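PDB 5Z9J: putative P450-like enzyme from Streptomyces himastatinicus ATCC 53653, which binds heme and is probably a cytochrome P450 monooxygenase of bacterial secondary metabolism, using molecular oxygen to oxidise its substrate. Local coordinates for residues D62-D67 against E174-L179; E31-W36 against E167-V172; G108-L113 against A127-P132; S104-I109 against L135-D140; A261-D266 against F328-S333. One frame throughout, in Å; residues are numbered along the deposited sequence.

Contact 1: residues D62-D67 against E174-L179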
# COMPACT_ATOMS: atom_id res chain seq x y z
N ASP A 62 -17.93 -2.77 -13.74
CA ASP A 62 -18.18 -1.39 -14.10
C ASP A 62 -18.95 -1.35 -15.40
O ASP A 62 -18.66 -2.13 -16.31
CB ASP A 62 -16.87 -0.61 -14.25
CG ASP A 62 -16.15 -0.39 -12.92
OD1 ASP A 62 -16.80 -0.51 -11.86
OD2 ASP A 62 -14.92 -0.09 -12.95
N PRO A 63 -19.93 -0.44 -15.51
CA PRO A 63 -20.69 -0.33 -16.75
C PRO A 63 -19.77 0.19 -17.86
O PRO A 63 -20.05 -0.07 -19.03
CB PRO A 63 -21.80 0.67 -16.42
CG PRO A 63 -21.29 1.45 -15.30
CD PRO A 63 -20.38 0.54 -14.51
N ILE A 64 -18.72 0.94 -17.49
CA ILE A 64 -17.73 1.44 -18.47
C ILE A 64 -16.35 0.98 -18.02
O ILE A 64 -15.99 1.12 -16.87
CB ILE A 64 -17.75 2.98 -18.61
CG1 ILE A 64 -19.12 3.46 -19.09
CG2 ILE A 64 -16.67 3.45 -19.56
CD1 ILE A 64 -19.26 4.97 -19.11
N LYS A 65 -15.58 0.44 -18.95
CA LYS A 65 -14.35 -0.26 -18.62
C LYS A 65 -13.20 0.19 -19.49
O LYS A 65 -13.43 0.70 -20.59
CB LYS A 65 -14.53 -1.77 -18.83
CG LYS A 65 -15.79 -2.36 -18.23
CD LYS A 65 -15.76 -3.86 -18.34
CE LYS A 65 -17.06 -4.43 -17.88
NZ LYS A 65 -17.08 -5.91 -18.06
N LEU A 66 -11.98 -0.04 -19.04
CA LEU A 66 -10.86 0.11 -19.96
C LEU A 66 -10.65 -1.16 -20.75
O LEU A 66 -11.02 -2.26 -20.30
CB LEU A 66 -9.56 0.46 -19.24
CG LEU A 66 -9.48 1.81 -18.55
CD1 LEU A 66 -8.47 1.83 -17.41
CD2 LEU A 66 -9.12 2.82 -19.62
N ASP A 67 -10.08 -1.00 -21.94
CA ASP A 67 -9.81 -2.14 -22.78
C ASP A 67 -8.75 -2.96 -22.07
O ASP A 67 -7.87 -2.41 -21.40
CB ASP A 67 -9.31 -1.71 -24.17
CG ASP A 67 -8.94 -2.91 -25.08
OD1 ASP A 67 -9.66 -3.92 -25.09
OD2 ASP A 67 -7.92 -2.82 -25.80
N GLU A 174 -19.76 10.41 -14.82
CA GLU A 174 -18.62 10.78 -13.98
C GLU A 174 -17.56 9.68 -14.05
O GLU A 174 -16.35 9.95 -14.02
CB GLU A 174 -19.05 11.01 -12.54
CG GLU A 174 -19.85 12.30 -12.33
CD GLU A 174 -20.56 12.32 -11.00
OE1 GLU A 174 -20.95 11.24 -10.50
OE2 GLU A 174 -20.73 13.42 -10.44
N GLN A 175 -18.04 8.44 -14.09
CA GLN A 175 -17.16 7.29 -14.23
C GLN A 175 -16.45 7.34 -15.57
O GLN A 175 -15.28 6.97 -15.67
CB GLN A 175 -17.93 5.98 -14.11
CG GLN A 175 -18.40 5.64 -12.72
CD GLN A 175 -19.06 4.28 -12.68
OE1 GLN A 175 -18.40 3.25 -12.81
NE2 GLN A 175 -20.39 4.28 -12.54
N GLU A 176 -17.14 7.81 -16.60
CA GLU A 176 -16.52 7.91 -17.91
C GLU A 176 -15.44 8.99 -17.88
O GLU A 176 -14.36 8.81 -18.44
CB GLU A 176 -17.55 8.23 -18.99
CG GLU A 176 -17.14 7.83 -20.38
CD GLU A 176 -16.23 8.84 -21.03
OE1 GLU A 176 -16.12 9.96 -20.50
OE2 GLU A 176 -15.65 8.52 -22.09
N GLU A 177 -15.73 10.09 -17.18
CA GLU A 177 -14.79 11.22 -17.06
C GLU A 177 -13.50 10.80 -16.33
O GLU A 177 -12.38 11.09 -16.78
CB GLU A 177 -15.46 12.41 -16.35
N GLU A 178 -13.66 10.12 -15.20
CA GLU A 178 -12.53 9.62 -14.45
C GLU A 178 -11.74 8.62 -15.31
O GLU A 178 -10.51 8.65 -15.36
CB GLU A 178 -13.00 8.95 -13.15
N LEU A 179 -12.47 7.76 -16.01
CA LEU A 179 -11.86 6.69 -16.77
C LEU A 179 -11.03 7.24 -17.92
O LEU A 179 -10.05 6.62 -18.35
CB LEU A 179 -12.93 5.74 -17.29
CG LEU A 179 -12.40 4.38 -17.74
CD1 LEU A 179 -11.72 3.74 -16.55
CD2 LEU A 179 -13.49 3.47 -18.26
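L179 reaches out from helix 172-202 with its two methyl branches parted between I64 and L66 of the loop that precedes helix 68-71. With CG anti to the backbone N (chi1 -163°), the fork of CD1 and CD2 lies at the loop. L179 CD2 meets I64 CG2 at 3.4 Å, tighter than usual for two methyl groups. The same L179 CD2 lies against the loop backbone, 3.5 Å from K65 C. The other branch, CD1, packs on L66 CG at 3.6 Å; here the two leucine side chains slide past each other in opposite directions. I64 uses its two arms separately. While CG2 faces L179, the longer arm carries CD1 to the aliphatic part of E176, 3.7 Å from E176 CB, and the glutamate chain then bends at chi2, its carboxylate leading away from the loop. At the other end of the contact the P63 ring and the extended side chain of Q175 cross at about a right angle, with P63 CD 3.8 Å from Q175 OE1. L66 is buried and also touches E182 and L186 of the same helix, whereas K65 points away and its NZ bonds to R60 O. The chemistry is thus mainly apolar, van der Waals contact of branched side chains; the Q175 amide lies against P63 without a hydrogen bond across, its NE2 making a weak bond to E170 O.

Contact 2: residues E31-W36 against E167-V172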
# COMPACT_ATOMS: atom_id res chain seq x y z
N GLU A 31 -26.47 0.96 0.41
CA GLU A 31 -27.46 1.17 -0.65
C GLU A 31 -27.07 2.37 -1.50
O GLU A 31 -27.28 2.36 -2.71
CB GLU A 31 -28.87 1.37 -0.08
CG GLU A 31 -29.97 1.12 -1.13
CD GLU A 31 -31.38 1.52 -0.65
OE1 GLU A 31 -31.55 1.73 0.58
OE2 GLU A 31 -32.30 1.63 -1.50
N GLU A 32 -26.45 3.37 -0.88
CA GLU A 32 -26.15 4.60 -1.58
C GLU A 32 -24.97 4.40 -2.54
O GLU A 32 -24.92 5.01 -3.60
CB GLU A 32 -25.88 5.73 -0.58
CG GLU A 32 -25.85 7.14 -1.17
CD GLU A 32 -27.25 7.67 -1.45
OE1 GLU A 32 -28.25 6.94 -1.19
OE2 GLU A 32 -27.37 8.81 -1.95
N LEU A 33 -24.04 3.52 -2.17
CA LEU A 33 -22.86 3.21 -2.99
C LEU A 33 -23.00 1.91 -3.79
O LEU A 33 -22.15 1.61 -4.65
CB LEU A 33 -21.61 3.10 -2.13
CG LEU A 33 -21.13 4.39 -1.47
CD1 LEU A 33 -19.86 4.12 -0.69
CD2 LEU A 33 -20.92 5.46 -2.53
N GLN A 34 -24.03 1.15 -3.47
CA GLN A 34 -24.35 -0.13 -4.10
C GLN A 34 -23.19 -1.12 -3.97
O GLN A 34 -22.74 -1.71 -4.95
CB GLN A 34 -24.71 0.10 -5.57
CG GLN A 34 -26.02 -0.51 -5.99
CD GLN A 34 -26.60 0.18 -7.20
OE1 GLN A 34 -26.32 1.35 -7.45
NE2 GLN A 34 -27.43 -0.53 -7.95
N LEU A 35 -22.73 -1.33 -2.74
CA LEU A 35 -21.66 -2.26 -2.47
C LEU A 35 -21.85 -2.92 -1.12
O LEU A 35 -22.63 -2.44 -0.28
CB LEU A 35 -20.28 -1.58 -2.53
CG LEU A 35 -19.97 -0.31 -1.73
CD1 LEU A 35 -19.67 -0.64 -0.28
CD2 LEU A 35 -18.79 0.51 -2.37
N TRP A 36 -21.11 -4.01 -0.91
CA TRP A 36 -21.16 -4.79 0.32
C TRP A 36 -19.87 -4.55 1.09
O TRP A 36 -18.82 -4.26 0.47
CB TRP A 36 -21.36 -6.28 0.01
CG TRP A 36 -22.65 -6.63 -0.71
CD1 TRP A 36 -22.93 -6.50 -2.05
CD2 TRP A 36 -23.84 -7.19 -0.11
NE1 TRP A 36 -24.21 -6.91 -2.31
CE2 TRP A 36 -24.79 -7.35 -1.14
CE3 TRP A 36 -24.18 -7.56 1.19
CZ2 TRP A 36 -26.06 -7.87 -0.91
CZ3 TRP A 36 -25.46 -8.07 1.42
CH2 TRP A 36 -26.38 -8.23 0.38
N GLU A 167 -15.49 6.94 -2.50
CA GLU A 167 -16.55 6.53 -1.57
C GLU A 167 -17.79 7.39 -1.71
O GLU A 167 -18.74 7.28 -0.94
CB GLU A 167 -16.05 6.59 -0.11
CG GLU A 167 -16.02 7.98 0.53
CD GLU A 167 -14.62 8.58 0.62
OE1 GLU A 167 -13.82 8.39 -0.32
OE2 GLU A 167 -14.32 9.25 1.63
N SER A 168 -17.77 8.29 -2.69
CA SER A 168 -18.96 9.01 -3.10
C SER A 168 -19.61 8.23 -4.24
O SER A 168 -18.92 7.55 -4.99
CB SER A 168 -18.62 10.44 -3.54
OG SER A 168 -17.81 11.10 -2.58
N PRO A 169 -20.94 8.31 -4.36
CA PRO A 169 -21.60 7.70 -5.52
C PRO A 169 -21.22 8.39 -6.83
O PRO A 169 -21.03 9.61 -6.85
CB PRO A 169 -23.09 7.87 -5.21
CG PRO A 169 -23.16 9.00 -4.23
CD PRO A 169 -21.90 8.95 -3.43
N GLU A 170 -21.06 7.62 -7.89
CA GLU A 170 -20.66 8.18 -9.18
C GLU A 170 -21.62 7.76 -10.29
O GLU A 170 -21.93 6.58 -10.45
CB GLU A 170 -19.23 7.76 -9.52
N THR A 171 -22.04 8.74 -11.08
CA THR A 171 -22.87 8.48 -12.25
C THR A 171 -22.06 7.77 -13.30
O THR A 171 -20.84 7.72 -13.20
CB THR A 171 -23.44 9.78 -12.86
OG1 THR A 171 -22.39 10.52 -13.50
CG2 THR A 171 -24.07 10.65 -11.78
N VAL A 172 -22.72 7.18 -14.28
CA VAL A 172 -22.02 6.52 -15.36
C VAL A 172 -21.17 7.54 -16.15
O VAL A 172 -20.09 7.21 -16.63
CB VAL A 172 -23.03 5.83 -16.32
CG1 VAL A 172 -22.32 5.25 -17.53
CG2 VAL A 172 -23.82 4.75 -15.58
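L33 presses both methyl groups onto the backbone of the loop that leads into helix 172-202. Its CG stands anti to the carbonyl carbon (chi1 -67°), and the fork beyond it straddles one carbonyl: CD2 is 3.3 Å from E167 O and CD1 3.4 Å from the same E167 O. CD2 also sits 3.4 Å from P169 N and touches the proline ring at CD, 3.7 Å away. This is the close part of the contact. The E32 side is looser: its carbonyl O is 3.8 Å from P169 CB, and the nearest side-chain atoms, E32 CG and P169 CG, are 4.5 Å apart, both residues being exposed. An alanine in place of L33 would probably leave E167 O and the P169 ring without their apolar cover and open a gap between the two loops. E167 turns its carboxylate away from L33, where OE2 bonds to H12 NE2. L33 N is hydrogen-bonded to D30 OD1 within the turn joining strands 27-30 and 35-38; a G1 beta bulge lies at Q34 and L35 opposite D30. The contact therefore sets the connection between these two antiparallel strands, at the outer end of the mixed sheet, against the segment linking helix 147-163 to helix 172-202.

Contact 3: residues G108-L113 against A127-P132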
# COMPACT_ATOMS: atom_id res chain seq x y z
N GLY A 108 22.10 4.56 3.26
CA GLY A 108 22.68 5.72 2.60
C GLY A 108 21.60 6.73 2.29
O GLY A 108 21.76 7.91 2.57
N ILE A 109 20.47 6.26 1.76
CA ILE A 109 19.38 7.16 1.38
C ILE A 109 18.76 7.86 2.56
O ILE A 109 18.47 9.07 2.51
CB ILE A 109 18.24 6.40 0.65
CG1 ILE A 109 18.79 5.74 -0.61
CG2 ILE A 109 17.10 7.33 0.32
CD1 ILE A 109 19.55 6.76 -1.50
N ILE A 110 18.58 7.08 3.63
CA ILE A 110 18.02 7.59 4.86
C ILE A 110 18.86 8.67 5.51
O ILE A 110 18.35 9.73 5.87
CB ILE A 110 17.83 6.45 5.86
CG1 ILE A 110 16.68 5.57 5.43
CG2 ILE A 110 17.55 7.00 7.26
CD1 ILE A 110 16.63 4.24 6.17
N HIS A 111 20.15 8.40 5.64
CA HIS A 111 21.06 9.38 6.23
C HIS A 111 21.10 10.65 5.42
O HIS A 111 21.18 11.74 5.96
CB HIS A 111 22.46 8.81 6.36
CG HIS A 111 22.61 7.86 7.50
ND1 HIS A 111 22.47 8.25 8.81
CD2 HIS A 111 22.85 6.53 7.52
CE1 HIS A 111 22.63 7.21 9.60
NE2 HIS A 111 22.86 6.15 8.84
N GLU A 112 21.01 10.48 4.11
CA GLU A 112 20.99 11.58 3.15
C GLU A 112 19.74 12.44 3.31
O GLU A 112 19.80 13.66 3.29
CB GLU A 112 21.07 11.02 1.76
CG GLU A 112 21.72 11.87 0.75
CD GLU A 112 21.76 11.17 -0.60
OE1 GLU A 112 22.32 10.05 -0.68
OE2 GLU A 112 21.22 11.73 -1.58
N LEU A 113 18.60 11.79 3.50
CA LEU A 113 17.38 12.50 3.78
C LEU A 113 17.48 13.30 5.09
O LEU A 113 17.08 14.47 5.14
CB LEU A 113 16.21 11.53 3.82
CG LEU A 113 15.77 11.02 2.44
CD1 LEU A 113 14.71 9.94 2.59
CD2 LEU A 113 15.24 12.17 1.60
N ALA A 127 6.48 14.48 4.63
CA ALA A 127 6.98 15.16 3.43
C ALA A 127 8.51 15.15 3.35
O ALA A 127 9.09 15.11 2.26
CB ALA A 127 6.46 16.57 3.37
N GLU A 128 9.19 15.24 4.49
CA GLU A 128 10.65 15.33 4.46
C GLU A 128 11.31 13.95 4.44
O GLU A 128 12.45 13.80 4.05
CB GLU A 128 11.18 16.09 5.68
CG GLU A 128 10.64 17.46 5.88
CD GLU A 128 11.14 18.47 4.86
OE1 GLU A 128 12.30 18.40 4.39
OE2 GLU A 128 10.32 19.36 4.53
N PHE A 129 10.62 12.94 4.95
CA PHE A 129 11.33 11.70 5.19
C PHE A 129 10.56 10.50 4.78
O PHE A 129 11.05 9.71 3.96
CB PHE A 129 11.71 11.60 6.66
CG PHE A 129 12.53 10.39 7.00
CD1 PHE A 129 13.83 10.27 6.53
CD2 PHE A 129 12.01 9.39 7.80
CE1 PHE A 129 14.61 9.16 6.84
CE2 PHE A 129 12.78 8.28 8.12
CZ PHE A 129 14.10 8.17 7.62
N ALA A 130 9.37 10.32 5.37
CA ALA A 130 8.70 9.07 5.22
C ALA A 130 8.23 8.81 3.80
O ALA A 130 8.24 7.64 3.39
CB ALA A 130 7.50 8.95 6.23
N ALA A 131 7.81 9.85 3.06
CA ALA A 131 7.37 9.64 1.67
C ALA A 131 8.52 9.58 0.71
O ALA A 131 8.52 8.68 -0.15
CB ALA A 131 6.42 10.74 1.19
N PRO A 132 9.49 10.50 0.81
CA PRO A 132 10.55 10.36 -0.17
C PRO A 132 11.33 9.05 -0.17
O PRO A 132 11.77 8.65 -1.29
CB PRO A 132 11.51 11.50 0.20
CG PRO A 132 10.71 12.46 0.91
CD PRO A 132 9.60 11.78 1.55
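The F129 ring meets helix 96-116 with its edge: I110 CG2 and L113 CB both lie near the plane of the ring, at its rim, and neither is stacked over a face. I110 CG2 is in plane, 3.7 Å from F129 CZ and at the same distance from CE1. L113 CB approaches the neighbouring part of the rim, 3.8 Å from F129 CD1. F129 CG stands anti to the backbone N (chi1 -177°), and the ring beyond it reaches these two residues, one helical turn apart, on the facing helix. L113 then reaches further with its two branches. CD1 comes to 3.9 Å from F129 O, while CD2 packs against the puckered ring of P132, 4.0 Å from P132 CB, and lies 4.1 Å from E128 O. L113 thus touches E128, F129 and P132 in turn, beside a wider pi-type turn at 127-130. An alanine in place of F129 would probably leave I110 CG2 and L113 CB without their aromatic partner and open a gap between the two helices. L364 of helix 350-367 also touches F129, and A359 and I363 of that helix touch I110, while L133 of helix 132-142 adds to the cluster around I110 and L113. With aliphatic groups set against one side of the rim (CD1, CE1, CZ), this is a partly buried helix-to-helix contact of the helical part of the cytochrome P450 fold, where helix 96-116 also meets helices 132-142 and 350-367, about 13 Å from the heme at the I110 side chain.

Contact 4: residues S104-I109 against L135-D140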
# COMPACT_ATOMS: atom_id res chain seq x y z
N SER A 104 21.65 -2.58 0.71
CA SER A 104 22.92 -1.89 0.85
C SER A 104 22.71 -0.40 0.69
O SER A 104 23.49 0.38 1.23
CB SER A 104 23.98 -2.40 -0.14
OG SER A 104 23.87 -1.81 -1.43
N ARG A 105 21.67 0.02 -0.03
CA ARG A 105 21.51 1.45 -0.34
C ARG A 105 20.62 2.23 0.62
O ARG A 105 20.74 3.47 0.70
CB ARG A 105 20.92 1.61 -1.75
CG ARG A 105 21.80 1.11 -2.89
CD ARG A 105 21.01 1.15 -4.20
NE ARG A 105 21.57 2.03 -5.22
CZ ARG A 105 21.07 2.12 -6.46
NH1 ARG A 105 20.01 1.39 -6.80
NH2 ARG A 105 21.62 2.93 -7.35
N VAL A 106 19.74 1.51 1.33
CA VAL A 106 18.69 2.15 2.09
C VAL A 106 19.26 3.04 3.20
O VAL A 106 18.72 4.10 3.47
CB VAL A 106 17.69 1.11 2.66
CG1 VAL A 106 18.34 0.20 3.68
CG2 VAL A 106 16.45 1.79 3.23
N HIS A 107 20.34 2.63 3.82
CA HIS A 107 20.86 3.38 4.95
C HIS A 107 21.50 4.67 4.44
O HIS A 107 21.44 5.72 5.11
CB HIS A 107 21.83 2.53 5.78
CG HIS A 107 21.13 1.45 6.55
ND1 HIS A 107 20.76 1.59 7.87
CD2 HIS A 107 20.68 0.23 6.17
CE1 HIS A 107 20.14 0.50 8.28
NE2 HIS A 107 20.08 -0.34 7.26
N GLY A 108 22.10 4.56 3.26
CA GLY A 108 22.68 5.72 2.60
C GLY A 108 21.60 6.73 2.29
O GLY A 108 21.76 7.91 2.57
N ILE A 109 20.47 6.26 1.76
CA ILE A 109 19.38 7.16 1.38
C ILE A 109 18.76 7.86 2.56
O ILE A 109 18.47 9.07 2.51
CB ILE A 109 18.24 6.40 0.65
CG1 ILE A 109 18.79 5.74 -0.61
CG2 ILE A 109 17.10 7.33 0.32
CD1 ILE A 109 19.55 6.76 -1.50
N LEU A 135 9.70 6.06 -2.11
CA LEU A 135 9.67 6.50 -3.49
C LEU A 135 11.07 6.37 -4.12
O LEU A 135 11.22 5.89 -5.25
CB LEU A 135 9.17 7.94 -3.60
CG LEU A 135 9.20 8.35 -5.09
CD1 LEU A 135 8.34 7.37 -5.91
CD2 LEU A 135 8.82 9.77 -5.35
N ILE A 136 12.08 6.85 -3.42
CA ILE A 136 13.44 6.77 -3.92
C ILE A 136 13.90 5.31 -4.13
O ILE A 136 14.53 4.98 -5.16
CB ILE A 136 14.41 7.50 -3.00
CG1 ILE A 136 14.18 9.01 -3.08
CG2 ILE A 136 15.87 7.22 -3.40
CD1 ILE A 136 14.96 9.82 -2.04
N MET A 137 13.58 4.45 -3.18
CA MET A 137 13.95 3.03 -3.21
C MET A 137 13.38 2.33 -4.41
O MET A 137 14.05 1.47 -5.01
CB MET A 137 13.50 2.31 -1.94
CG MET A 137 14.29 2.66 -0.69
SD MET A 137 16.05 2.23 -0.78
CE MET A 137 16.04 0.44 -0.74
N ILE A 138 12.12 2.60 -4.71
CA ILE A 138 11.49 1.94 -5.83
C ILE A 138 12.02 2.54 -7.13
O ILE A 138 12.20 1.84 -8.08
CB ILE A 138 9.97 2.04 -5.81
CG1 ILE A 138 9.44 1.38 -4.51
CG2 ILE A 138 9.39 1.24 -6.94
CD1 ILE A 138 7.94 1.54 -4.36
N SER A 139 12.27 3.83 -7.13
CA SER A 139 12.78 4.49 -8.35
C SER A 139 14.13 3.90 -8.71
O SER A 139 14.33 3.49 -9.85
CB SER A 139 12.86 6.00 -8.12
OG SER A 139 11.58 6.52 -7.77
N ASP A 140 15.01 3.74 -7.73
CA ASP A 140 16.31 3.14 -7.95
C ASP A 140 16.15 1.68 -8.38
O ASP A 140 16.81 1.25 -9.31
CB ASP A 140 17.16 3.17 -6.68
CG ASP A 140 17.58 4.55 -6.31
OD1 ASP A 140 17.43 5.45 -7.16
OD2 ASP A 140 18.05 4.76 -5.18
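M137 and V106 meet at the apolar centre, where the methionine bends at chi2 and chi3 to lay its thioether on the valine. M137 CE is 3.8 Å from V106 CB, and SD comes 3.9 Å from V106 CA, so the end of the methionine rests partly on the backbone of the facing helix. Beside this pair, I109 and I136 meet through their branch methyls, CG2 to CG2 at 3.9 Å. In I136, CG1 anti to the carbonyl carbon (chi1 -69°) leaves CG2 to meet I109 CG2, and the isoleucine also offers CD1 to that same methyl. I109 CG1 lies farther off, 4.5 Å from M137 SD. Outward, the polar edge is formed by R105 and D140. R105 NH1 is 3.4 Å from D140 CB, and D140 OD2 sits over the centre of one face of the R105 guanidinium, 4.2 Å above its plane, with the two planes turned 37° apart. No N-H points at that oxygen; the opposite charges probably still attract through space. The carboxylate has a firmer partner in R149, whose NH2 forms a salt bridge with OD1. The two short helical segments run roughly antiparallel, at 139°, their axes 10.7 Å apart. Helix 350-367 adds M355 on V106 and E356 on M137, and R149 of helix 147-163 also touches I136; helix 132-142 thus meets helices 96-116, 147-163 and 350-367.

Contact 5: residues A261-D266 against F328-S333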
# COMPACT_ATOMS: atom_id res chain seq x y z
N ALA A 261 9.06 3.28 25.33
CA ALA A 261 10.11 2.94 26.27
C ALA A 261 10.56 1.51 26.02
O ALA A 261 11.75 1.21 26.13
CB ALA A 261 9.64 3.12 27.74
N ARG A 262 9.62 0.61 25.78
CA ARG A 262 9.95 -0.80 25.57
C ARG A 262 10.88 -0.95 24.39
O ARG A 262 11.86 -1.68 24.47
CB ARG A 262 8.70 -1.66 25.33
CG ARG A 262 7.83 -1.91 26.55
CD ARG A 262 6.55 -2.65 26.11
NE ARG A 262 6.80 -4.02 25.66
CZ ARG A 262 5.87 -4.82 25.15
NH1 ARG A 262 4.65 -4.36 24.91
NH2 ARG A 262 6.18 -6.06 24.79
N VAL A 263 10.58 -0.23 23.31
CA VAL A 263 11.30 -0.40 22.06
C VAL A 263 12.71 0.19 22.14
O VAL A 263 13.65 -0.41 21.63
CB VAL A 263 10.51 0.19 20.86
CG1 VAL A 263 11.37 0.27 19.60
CG2 VAL A 263 9.27 -0.67 20.59
N ARG A 264 12.84 1.37 22.76
CA ARG A 264 14.15 1.98 23.00
C ARG A 264 15.04 1.06 23.88
O ARG A 264 16.24 0.95 23.66
CB ARG A 264 13.98 3.35 23.65
CG ARG A 264 13.24 4.31 22.71
CD ARG A 264 12.85 5.64 23.37
NE ARG A 264 12.37 6.67 22.41
CZ ARG A 264 12.95 7.07 21.27
NH1 ARG A 264 14.10 6.56 20.88
NH2 ARG A 264 12.38 8.01 20.51
N ALA A 265 14.44 0.43 24.89
CA ALA A 265 15.17 -0.45 25.81
C ALA A 265 15.60 -1.80 25.23
O ALA A 265 16.64 -2.34 25.62
CB ALA A 265 14.31 -0.74 27.08
N ASP A 266 14.78 -2.29 24.31
CA ASP A 266 14.88 -3.59 23.64
C ASP A 266 14.66 -3.39 22.13
O ASP A 266 13.53 -3.45 21.67
CB ASP A 266 13.81 -4.54 24.28
CG ASP A 266 13.86 -6.00 23.76
OD1 ASP A 266 14.75 -6.36 22.97
OD2 ASP A 266 12.97 -6.80 24.18
N PHE A 328 -2.40 -1.09 21.72
CA PHE A 328 -1.18 -1.13 20.90
C PHE A 328 -0.07 -1.88 21.64
O PHE A 328 0.41 -1.42 22.67
CB PHE A 328 -0.71 0.25 20.57
CG PHE A 328 0.34 0.27 19.46
CD1 PHE A 328 -0.05 0.46 18.16
CD2 PHE A 328 1.67 0.05 19.73
CE1 PHE A 328 0.90 0.47 17.10
CE2 PHE A 328 2.65 0.08 18.67
CZ PHE A 328 2.22 0.26 17.37
N ASP A 329 0.32 -3.04 21.13
CA ASP A 329 1.35 -3.85 21.81
C ASP A 329 2.55 -4.01 20.91
O ASP A 329 2.52 -4.85 20.02
CB ASP A 329 0.76 -5.21 22.18
CG ASP A 329 1.70 -6.07 22.97
OD1 ASP A 329 2.92 -5.85 22.91
OD2 ASP A 329 1.20 -6.96 23.71
N ALA A 330 3.63 -3.27 21.19
CA ALA A 330 4.79 -3.21 20.27
C ALA A 330 5.43 -4.56 20.07
O ALA A 330 6.03 -4.82 19.03
CB ALA A 330 5.84 -2.23 20.79
N GLY A 331 5.21 -5.47 21.02
CA GLY A 331 5.80 -6.79 20.93
C GLY A 331 4.76 -7.85 20.65
O GLY A 331 5.00 -9.02 20.90
N ARG A 332 3.60 -7.42 20.16
CA ARG A 332 2.50 -8.35 19.98
C ARG A 332 2.87 -9.59 19.18
O ARG A 332 3.41 -9.48 18.07
CB ARG A 332 1.31 -7.67 19.31
CG ARG A 332 0.09 -8.61 19.30
CD ARG A 332 -1.08 -8.01 18.63
NE ARG A 332 -1.63 -6.85 19.32
CZ ARG A 332 -2.63 -6.91 20.20
NH1 ARG A 332 -3.11 -8.10 20.57
NH2 ARG A 332 -3.10 -5.81 20.76
N SER A 333 2.53 -10.74 19.73
CA SER A 333 2.73 -12.06 19.12
C SER A 333 1.74 -13.04 19.71
O SER A 333 1.54 -13.03 20.91
CB SER A 333 4.14 -12.60 19.34
OG SER A 333 4.30 -13.82 18.64
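R262 sends its side chain from helix 257-265 to the turn at D329-R332. From CB, which points toward the turn, CG and CD continue in an extended path; the bend at chi3 (69°) then places NE, and the guanidinium beyond it is what touches the other segment. CZ lies 3.8 Å from D329 OD1. NH1 gives that oxygen a hydrogen bond of 3.0 Å with an N-H...O angle of 153°, part of a salt bridge, and arrives from above the carboxylate plane. The guanidinium and carboxylate planes are 59° apart, with D329 CG at the guanidinium edge. NH2 lies 3.9 Å from G331 N. D329 OD1 also accepts G331 N at 3.0 Å, an Asx turn within the type I turn, and the two donors reach it from opposite faces of the carboxylate plane. A small apolar touch lies alongside, V263 CG2 to A330 CB at 3.8 Å. Q259 OE1 accepts a bond from A330 N and a weak one from R262 NH1, and E276 OE2 bonds to D329 N. One carboxylate oxygen thus serves two jobs, holding the turn's shape and binding the arginine, and the positive charge of R262 would probably stabilise the negative charge of D329, linking the last turn of helix 257-265 to the loop.

How the contacts relate
From the N terminus, contact 2 opens first, at 31-36, and contact 1 next, at 62-67; they close in the same order at 167-172 and 174-179, so the two loops cross, and they touch where I64 meets V172. Contacts 4 and 3 are nested inside both. They start from the same helix, 96-116, sharing G108 and I109; contact 3 closes first, on helix 125-130, then contact 4 on helix 132-142. Contact 5 follows in series, joining helix 257-265 to the loop before helix 350-367. Contact 2 joins the sheet's edge to the loop before helix 172-202, and contact 1 joins the 62-67 loop to the first turns of that helix.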